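Local coordinates for ABC transporter, periplasmic solute-binding protein (Rhizobium meliloti, PDB 4WED) that probably captures a solute such as a peptide or nickel complex in the periplasm and hands it to an ABC importer, at residues 110-115 with 146-151; 293-298 with 340-345; 298-303 with 383-388. All blocks are in the same frame, centred on the assembly; numbering follows the deposited sequence.

Interaction 1. Residues 110-115 with 146-151; sequences FDAAAC and YHITVH
A112 and Y146 bring the two backbones closest, with CA atoms 5.4 Å apart, where the first turn of helix 112-122 lies against the start of strand 147-152. I148, A112 and Y146 carry the contact in nearly equal shares, with I148 central to its apolar part. Its CG1 points anti to the carbonyl carbon (chi1 -63°) and rests 3.7 Å from A112 CB, while its CD1 reaches along the helix to C115 CB, also at 3.7 Å. The same methyl lies 3.3 Å from A112 O. Alanine suits position 112 because its single methyl lets the helix sit close to the strand; C115, one turn on, is also small, its SG 3.8 Å from I148 CD1. At the helix start the Y146 ring passes D111 obliquely, its CE1 4.3 Å from D111 CB and 4.0 Å from F110 O. D111 turns its carboxylate back to its own helix: OD1 accepts from A114 N at 3.2 Å as the N-cap, and OD2 forms a salt bridge with K109. Strand 147-152 is an inner strand of a four-stranded antiparallel sheet, and a backbone bond between A112 and D145 ties the helix start to the residue before Y146. Between the segments there is thus van der Waals packing without a polar bond, methyl and ring carbons resting on small side chains and two carbonyl oxygens.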
loop_
_atom_site.group_PDB
_atom_site.type_symbol
_atom_site.label_atom_id
_atom_site.label_comp_id
_atom_site.label_asym_id
_atom_site.label_seq_id
_atom_site.Cartn_x
_atom_site.Cartn_y
_atom_site.Cartn_z
ATOM N N PHE A 110 14.068 24.295 13.302
ATOM C CA PHE A 110 12.868 23.470 13.518
ATOM C C PHE A 110 12.543 23.399 15.000
ATOM O O PHE A 110 13.393 23.046 15.783
ATOM C CB PHE A 110 13.034 22.081 12.942
ATOM C CG PHE A 110 11.849 21.192 13.178
ATOM C CD1 PHE A 110 10.685 21.371 12.446
ATOM C CD2 PHE A 110 11.905 20.182 14.138
ATOM C CE1 PHE A 110 9.589 20.562 12.648
ATOM C CE2 PHE A 110 10.810 19.371 14.355
ATOM C CZ PHE A 110 9.645 19.567 13.617
ATOM N N ASP A 111 11.327 23.780 15.359
ATOM C CA ASP A 111 10.886 23.831 16.764
ATOM C C ASP A 111 9.323 23.775 16.857
ATOM O O ASP A 111 8.606 23.738 15.840
ATOM C CB ASP A 111 11.508 25.054 17.526
ATOM C CG ASP A 111 11.040 26.417 16.987
ATOM O OD1 ASP A 111 10.200 26.437 16.070
ATOM O OD2 ASP A 111 11.499 27.481 17.482
ATOM N N ALA A 112 8.797 23.756 18.064
ATOM C CA ALA A 112 7.335 23.737 18.253
ATOM C C ALA A 112 6.532 24.746 17.397
ATOM O O ALA A 112 5.567 24.373 16.708
ATOM C CB ALA A 112 7.002 23.928 19.709
ATOM N N ALA A 113 6.929 26.005 17.453
ATOM C CA ALA A 113 6.365 27.060 16.611
ATOM C C ALA A 113 6.324 26.724 15.103
ATOM O O ALA A 113 5.341 26.987 14.436
ATOM C CB ALA A 113 7.153 28.343 16.838
ATOM N N ALA A 114 7.387 26.135 14.569
ATOM C CA ALA A 114 7.436 25.828 13.146
ATOM C C ALA A 114 6.554 24.620 12.875
ATOM O O ALA A 114 5.904 24.522 11.848
ATOM C CB ALA A 114 8.869 25.573 12.704
ATOM N N CYS A 115 6.487 23.724 13.842
ATOM C CA CYS A 115 5.625 22.569 13.754
ATOM C C CYS A 115 4.134 22.906 13.774
ATOM O O CYS A 115 3.374 22.425 12.932
ATOM C CB CYS A 115 5.962 21.647 14.915
ATOM S SG CYS A 115 5.035 20.117 14.863
ATOM N N TYR A 146 10.256 22.388 22.299
ATOM C CA TYR A 146 10.327 21.023 21.789
ATOM C C TYR A 146 9.187 20.123 22.204
ATOM O O TYR A 146 9.245 18.929 21.931
ATOM C CB TYR A 146 11.719 20.427 22.079
ATOM C CG TYR A 146 12.756 21.349 21.506
ATOM C CD1 TYR A 146 13.083 21.289 20.163
ATOM C CD2 TYR A 146 13.309 22.377 22.265
ATOM C CE1 TYR A 146 13.973 22.183 19.599
ATOM C CE2 TYR A 146 14.221 23.272 21.716
ATOM C CZ TYR A 146 14.540 23.170 20.382
ATOM O OH TYR A 146 15.427 24.031 19.802
ATOM N N HIS A 147 8.120 20.677 22.788
ATOM C CA HIS A 147 6.976 19.839 23.188
ATOM C C HIS A 147 5.669 20.407 22.687
ATOM O O HIS A 147 5.340 21.566 22.936
ATOM C CB HIS A 147 6.947 19.595 24.697
ATOM C CG HIS A 147 8.127 18.819 25.182
ATOM N ND1 HIS A 147 9.361 19.396 25.386
ATOM C CD2 HIS A 147 8.286 17.498 25.429
ATOM C CE1 HIS A 147 10.228 18.473 25.758
ATOM N NE2 HIS A 147 9.601 17.311 25.790
ATOM N N ILE A 148 4.944 19.583 21.938
ATOM C CA ILE A 148 3.607 19.922 21.472
ATOM C C ILE A 148 2.618 18.813 21.843
ATOM O O ILE A 148 2.943 17.610 21.746
ATOM C CB ILE A 148 3.542 20.113 19.932
ATOM C CG1 ILE A 148 4.414 21.279 19.489
ATOM C CG2 ILE A 148 2.113 20.424 19.497
ATOM C CD1 ILE A 148 4.095 21.831 18.102
ATOM N N THR A 149 1.406 19.247 22.183
ATOM C CA THR A 149 0.281 18.375 22.413
ATOM C C THR A 149 -0.856 18.671 21.409
ATOM O O THR A 149 -1.233 19.838 21.200
ATOM C CB THR A 149 -0.211 18.549 23.869
ATOM O OG1 THR A 149 0.829 18.121 24.756
ATOM C CG2 THR A 149 -1.487 17.736 24.163
ATOM N N VAL A 150 -1.391 17.614 20.790
ATOM C CA VAL A 150 -2.541 17.738 19.888
ATOM C C VAL A 150 -3.742 17.073 20.538
ATOM O O VAL A 150 -3.604 16.027 21.179
ATOM C CB VAL A 150 -2.291 17.102 18.497
ATOM C CG1 VAL A 150 -3.474 17.310 17.571
ATOM C CG2 VAL A 150 -1.055 17.687 17.845
ATOM N N HIS A 151 -4.901 17.707 20.374
ATOM C CA HIS A 151 -6.157 17.208 20.879
ATOM C C HIS A 151 -7.177 16.874 19.789
ATOM O O HIS A 151 -7.317 17.602 18.811
ATOM C CB HIS A 151 -6.746 18.240 21.810
ATOM C CG HIS A 151 -6.176 18.182 23.191
ATOM N ND1 HIS A 151 -5.406 19.200 23.726
ATOM C CD2 HIS A 151 -6.249 17.216 24.140
ATOM C CE1 HIS A 151 -5.033 18.862 24.947
ATOM N NE2 HIS A 151 -5.534 17.669 25.226
#

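Interaction 2. Residues 293-298 with 340-345; sequences RKAVSI and AAASAL
I298, A295 and K294 of one helix meet A341, A342 and L345 of another, and the two run nearly antiparallel: the axes of these two short segments approach to 8.5 Å at an angle of 163°. The closest point is alanine on alanine: the CA atoms of A295 and A342 are only 4.4 Å apart, and each methyl lies against the other backbone, A295 CB 3.7 Å from A342 O and A342 CB 3.8 Å from A295 O. Alanine suits both places because its single methyl allows so close a backbone approach. The two larger side chains, I298 and L345, close one flank of the alanine pair, their CD1 methyls meeting. I298 reaches over from its helix with CG1 between the backbone N and the carbonyl carbon (chi1 67°), and its CD1 lies 3.7 Å from A341 CB and over A342 N, a long finger laid on two small residues. This is antiparallel helix packing within the family 5 solute-binding fold, joining helix 290-299 to helix 339-348; V296, on another side of the first helix, packs on M277 and F279 of strand 274-279. L345 supplies the reverse bump: its CD1 lodges among K294 CG, A295 N and I298 CD1, 4.0 Å from the nitrogen A295 N, while its CB meets A295 CB at 4.1 Å. Towards solvent, the aliphatic part of K294 crosses the leucine at about a right angle, with CG 4.0 Å from L345 CD1. Lysine fits this edge because its methylenes can pack on the leucine while its extended chain carries the ammonium group onward.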
loop_
_atom_site.group_PDB
_atom_site.type_symbol
_atom_site.label_atom_id
_atom_site.label_comp_id
_atom_site.label_asym_id
_atom_site.label_seq_id
_atom_site.Cartn_x
_atom_site.Cartn_y
_atom_site.Cartn_z
ATOM N N ARG A 293 -17.308 -22.532 -0.575
ATOM C CA ARG A 293 -16.309 -21.479 -0.605
ATOM C C ARG A 293 -14.864 -22.020 -0.407
ATOM O O ARG A 293 -13.927 -21.669 -1.138
ATOM C CB ARG A 293 -16.642 -20.470 0.451
ATOM C CG ARG A 293 -17.866 -19.661 0.124
ATOM C CD ARG A 293 -17.978 -18.488 1.099
ATOM N NE ARG A 293 -19.210 -18.615 1.857
ATOM C CZ ARG A 293 -19.328 -18.649 3.162
ATOM N NH1 ARG A 293 -18.295 -18.499 3.964
ATOM N NH2 ARG A 293 -20.536 -18.803 3.668
ATOM N N LYS A 294 -14.698 -22.875 0.577
ATOM C CA LYS A 294 -13.407 -23.441 0.874
ATOM C C LYS A 294 -12.905 -24.226 -0.321
ATOM O O LYS A 294 -11.735 -24.139 -0.693
ATOM C CB LYS A 294 -13.570 -24.378 2.074
ATOM C CG LYS A 294 -12.289 -24.936 2.671
ATOM C CD LYS A 294 -12.605 -25.621 3.987
ATOM C CE LYS A 294 -11.406 -26.357 4.519
ATOM N NZ LYS A 294 -11.787 -27.283 5.636
ATOM N N ALA A 295 -13.798 -25.012 -0.915
ATOM C CA ALA A 295 -13.412 -25.837 -2.023
ATOM C C ALA A 295 -12.938 -24.946 -3.148
ATOM O O ALA A 295 -11.906 -25.212 -3.756
ATOM C CB ALA A 295 -14.560 -26.733 -2.483
ATOM N N VAL A 296 -13.694 -23.894 -3.432
ATOM C CA VAL A 296 -13.292 -22.972 -4.460
ATOM C C VAL A 296 -11.892 -22.505 -4.144
ATOM O O VAL A 296 -10.990 -22.609 -4.965
ATOM C CB VAL A 296 -14.243 -21.784 -4.554
ATOM C CG1 VAL A 296 -13.641 -20.686 -5.393
ATOM C CG2 VAL A 296 -15.558 -22.238 -5.162
ATOM N N SER A 297 -11.682 -22.107 -2.909
ATOM C CA SER A 297 -10.422 -21.544 -2.541
ATOM C C SER A 297 -9.220 -22.522 -2.586
ATOM O O SER A 297 -8.113 -22.166 -3.033
ATOM C CB SER A 297 -10.558 -20.942 -1.148
ATOM O OG SER A 297 -9.283 -20.671 -0.670
ATOM N N ILE A 298 -9.389 -23.742 -2.106
ATOM C CA ILE A 298 -8.266 -24.692 -2.198
ATOM C C ILE A 298 -8.197 -25.408 -3.525
ATOM O O ILE A 298 -7.206 -26.068 -3.818
ATOM C CB ILE A 298 -8.252 -25.762 -1.097
ATOM C CG1 ILE A 298 -9.428 -26.712 -1.253
ATOM C CG2 ILE A 298 -8.174 -25.125 0.283
ATOM C CD1 ILE A 298 -9.288 -27.878 -0.320
ATOM N N ALA A 340 -8.237 -32.956 -4.776
ATOM C CA ALA A 340 -8.895 -34.125 -4.187
ATOM C C ALA A 340 -9.687 -33.690 -2.961
ATOM O O ALA A 340 -10.859 -34.041 -2.789
ATOM C CB ALA A 340 -7.882 -35.209 -3.827
ATOM N N ALA A 341 -9.060 -32.913 -2.113
ATOM C CA ALA A 341 -9.786 -32.353 -0.975
ATOM C C ALA A 341 -10.985 -31.463 -1.400
ATOM O O ALA A 341 -12.067 -31.543 -0.808
ATOM C CB ALA A 341 -8.830 -31.581 -0.088
ATOM N N ALA A 342 -10.818 -30.666 -2.453
ATOM C CA ALA A 342 -11.909 -29.833 -2.933
ATOM C C ALA A 342 -13.121 -30.638 -3.397
ATOM O O ALA A 342 -14.272 -30.350 -3.036
ATOM C CB ALA A 342 -11.401 -28.931 -4.043
ATOM N N SER A 343 -12.857 -31.655 -4.211
ATOM C CA SER A 343 -13.892 -32.566 -4.704
ATOM C C SER A 343 -14.648 -33.228 -3.536
ATOM O O SER A 343 -15.861 -33.427 -3.564
ATOM C CB SER A 343 -13.209 -33.686 -5.514
ATOM O OG SER A 343 -12.474 -33.162 -6.602
ATOM N N ALA A 344 -13.892 -33.623 -2.534
ATOM C CA ALA A 344 -14.465 -34.274 -1.369
ATOM C C ALA A 344 -15.392 -33.302 -0.615
ATOM O O ALA A 344 -16.497 -33.681 -0.224
ATOM C CB ALA A 344 -13.360 -34.826 -0.455
ATOM N N LEU A 345 -14.964 -32.059 -0.414
ATOM C CA LEU A 345 -15.855 -31.064 0.206
ATOM C C LEU A 345 -17.117 -30.947 -0.606
ATOM O O LEU A 345 -18.215 -31.074 -0.084
ATOM C CB LEU A 345 -15.205 -29.691 0.273
ATOM C CG LEU A 345 -14.100 -29.635 1.309
ATOM C CD1 LEU A 345 -13.174 -28.457 1.093
ATOM C CD2 LEU A 345 -14.712 -29.583 2.700
#

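Interaction 3. Residues 298-303 with 383-388; sequences IGIDRA and EVIQSE
E388 reaches from helix 378-392 to the turn after helix 290-299, where its OE1 accepts from D301 N at 2.9 Å. The bond is nearly straight, 167° at the hydrogen, although the donor stands well above the carboxylate plane. OE2 lies 3.1 Å from D301 CB, and OE1 also comes 3.4 Å from I300 CA, so the carboxylate is laid close against the I300-D301 backbone and the first side-chain carbon of D301. Glutamate has the length for this: CG is anti to the carbonyl carbon (chi1 -74°) and the chain is extended beyond it. An alanine here would probably leave D301 N without its acceptor and open a gap beside I300. A water fastens the other end of the turn, donating to both G299 O and E388 O at 2.9 Å each. Nearby, I300 CD1 meets I385 CG2 at 4.3 Å, an apolar pair in which I385 comes from one helical turn before the glutamate.

Further out, I385 also packs on I305 and L396, and E388 touches A304 and R337. R337 makes a long, weak ion pair with D301 OD2, and its positive charge may ease the closeness of two acidic groups, whose D301 OD2 and E388 OE2 are 5.0 Å apart. D301 is itself held by its OD1, which accepts from A304 N. This is an N-cap at the junction of consecutive helices 290-299 and 302-310: the aspartate closes the start of the second, while a glutamate from a third helix binds the capping residue's backbone N.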
loop_
_atom_site.group_PDB
_atom_site.type_symbol
_atom_site.label_atom_id
_atom_site.label_comp_id
_atom_site.label_asym_id
_atom_site.label_seq_id
_atom_site.Cartn_x
_atom_site.Cartn_y
_atom_site.Cartn_z
ATOM N N ILE A 298 -9.389 -23.742 -2.106
ATOM C CA ILE A 298 -8.266 -24.692 -2.198
ATOM C C ILE A 298 -8.197 -25.408 -3.525
ATOM O O ILE A 298 -7.206 -26.068 -3.818
ATOM C CB ILE A 298 -8.252 -25.762 -1.097
ATOM C CG1 ILE A 298 -9.428 -26.712 -1.253
ATOM C CG2 ILE A 298 -8.174 -25.125 0.283
ATOM C CD1 ILE A 298 -9.288 -27.878 -0.320
ATOM N N GLY A 299 -9.256 -25.288 -4.315
ATOM C CA GLY A 299 -9.280 -25.787 -5.698
ATOM C C GLY A 299 -8.458 -24.943 -6.658
ATOM O O GLY A 299 -8.193 -25.341 -7.788
ATOM N N ILE A 300 -8.039 -23.777 -6.194
ATOM C CA ILE A 300 -7.290 -22.828 -6.999
ATOM C C ILE A 300 -5.809 -23.004 -6.726
ATOM O O ILE A 300 -5.422 -23.358 -5.581
ATOM C CB ILE A 300 -7.735 -21.412 -6.621
ATOM C CG1 ILE A 300 -9.086 -21.134 -7.278
ATOM C CG2 ILE A 300 -6.707 -20.373 -7.037
ATOM C CD1 ILE A 300 -9.791 -19.879 -6.757
ATOM N N ASP A 301 -4.986 -22.766 -7.759
ATOM C CA ASP A 301 -3.528 -22.740 -7.622
ATOM C C ASP A 301 -2.946 -21.315 -7.693
ATOM O O ASP A 301 -2.776 -20.744 -8.759
ATOM C CB ASP A 301 -2.858 -23.617 -8.655
ATOM C CG ASP A 301 -1.400 -23.851 -8.347
ATOM O OD1 ASP A 301 -0.640 -22.889 -8.172
ATOM O OD2 ASP A 301 -0.993 -25.007 -8.276
ATOM N N ARG A 302 -2.626 -20.765 -6.538
ATOM C CA ARG A 302 -2.099 -19.421 -6.449
ATOM C C ARG A 302 -0.778 -19.333 -7.173
ATOM O O ARG A 302 -0.482 -18.344 -7.810
ATOM C CB ARG A 302 -1.953 -19.016 -4.989
ATOM C CG ARG A 302 -3.267 -18.626 -4.351
ATOM C CD ARG A 302 -3.443 -19.230 -2.980
ATOM N NE ARG A 302 -4.670 -18.766 -2.365
ATOM C CZ ARG A 302 -5.787 -19.468 -2.295
ATOM N NH1 ARG A 302 -5.845 -20.681 -2.795
ATOM N NH2 ARG A 302 -6.852 -18.956 -1.720
ATOM N N ALA A 303 0.017 -20.382 -7.055
ATOM C CA ALA A 303 1.322 -20.457 -7.709
ATOM C C ALA A 303 1.234 -20.334 -9.227
ATOM O O ALA A 303 2.100 -19.735 -9.841
ATOM C CB ALA A 303 2.022 -21.750 -7.324
ATOM N N GLU A 383 -9.071 -17.457 -16.636
ATOM C CA GLU A 383 -8.985 -18.654 -17.472
ATOM C C GLU A 383 -8.131 -19.729 -16.840
ATOM O O GLU A 383 -8.334 -20.893 -17.108
ATOM C CB GLU A 383 -8.431 -18.292 -18.840
ATOM C CG GLU A 383 -9.287 -17.246 -19.546
ATOM C CD GLU A 383 -8.872 -17.004 -20.983
ATOM O OE1 GLU A 383 -7.645 -16.989 -21.236
ATOM O OE2 GLU A 383 -9.769 -16.820 -21.848
ATOM N N VAL A 384 -7.165 -19.342 -16.020
ATOM C CA VAL A 384 -6.456 -20.301 -15.189
ATOM C C VAL A 384 -7.445 -20.937 -14.202
ATOM O O VAL A 384 -7.559 -22.156 -14.107
ATOM C CB VAL A 384 -5.356 -19.621 -14.352
ATOM C CG1 VAL A 384 -4.734 -20.607 -13.361
ATOM C CG2 VAL A 384 -4.291 -19.031 -15.254
ATOM N N ILE A 385 -8.154 -20.081 -13.483
ATOM C CA ILE A 385 -9.120 -20.501 -12.465
ATOM C C ILE A 385 -10.234 -21.379 -13.049
ATOM O O ILE A 385 -10.521 -22.452 -12.534
ATOM C CB ILE A 385 -9.724 -19.262 -11.763
ATOM C CG1 ILE A 385 -8.625 -18.575 -10.950
ATOM C CG2 ILE A 385 -10.902 -19.641 -10.883
ATOM C CD1 ILE A 385 -8.933 -17.154 -10.556
ATOM N N GLN A 386 -10.845 -20.917 -14.122
ATOM C CA GLN A 386 -11.930 -21.635 -14.744
ATOM C C GLN A 386 -11.538 -23.082 -15.070
ATOM O O GLN A 386 -12.358 -24.038 -14.982
ATOM C CB GLN A 386 -12.273 -20.918 -16.049
ATOM C CG GLN A 386 -13.197 -21.665 -16.990
ATOM C CD GLN A 386 -13.335 -20.940 -18.316
ATOM O OE1 GLN A 386 -12.440 -21.007 -19.171
ATOM N NE2 GLN A 386 -14.457 -20.251 -18.502
ATOM N N SER A 387 -10.288 -23.193 -15.504
ATOM C CA SER A 387 -9.678 -24.458 -15.872
ATOM C C SER A 387 -9.420 -25.336 -14.620
ATOM O O SER A 387 -9.573 -26.559 -14.663
ATOM C CB SER A 387 -8.384 -24.163 -16.637
ATOM O OG SER A 387 -7.576 -25.308 -16.701
ATOM N N GLU A 388 -9.029 -24.701 -13.517
ATOM C CA GLU A 388 -8.807 -25.386 -12.269
ATOM C C GLU A 388 -10.101 -25.800 -11.576
ATOM O O GLU A 388 -10.147 -26.858 -10.967
ATOM C CB GLU A 388 -7.998 -24.493 -11.346
ATOM C CG GLU A 388 -6.554 -24.413 -11.786
ATOM C CD GLU A 388 -5.787 -23.341 -11.058
ATOM O OE1 GLU A 388 -6.426 -22.600 -10.272
ATOM O OE2 GLU A 388 -4.552 -23.239 -11.259
HETATM O O HOH W 1 -7.866 -27.750 -9.338
#

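Overall arrangement
Interaction 1 comes first along the chain and stands apart: its centre is about 57 Å from that of interaction 2 and about 54 Å from that of interaction 3, on the opposite side of the chain's centre. It belongs to a four-stranded antiparallel sheet and its covering helix. Interactions 2 and 3 are only about 11 Å apart between centres; their segments alternate along the chain, and both use helix 290-299 and share I298. They also touch directly, A342 CB packing on G299 CA and S297 O probably bonding to R302 NH1. Helices 339-348 and 378-392 thus pack around one helix and the turn that follows it, so that the two contacts form one connected patch of helix packing, remote from interaction 1 in this elongated solute-binding protein.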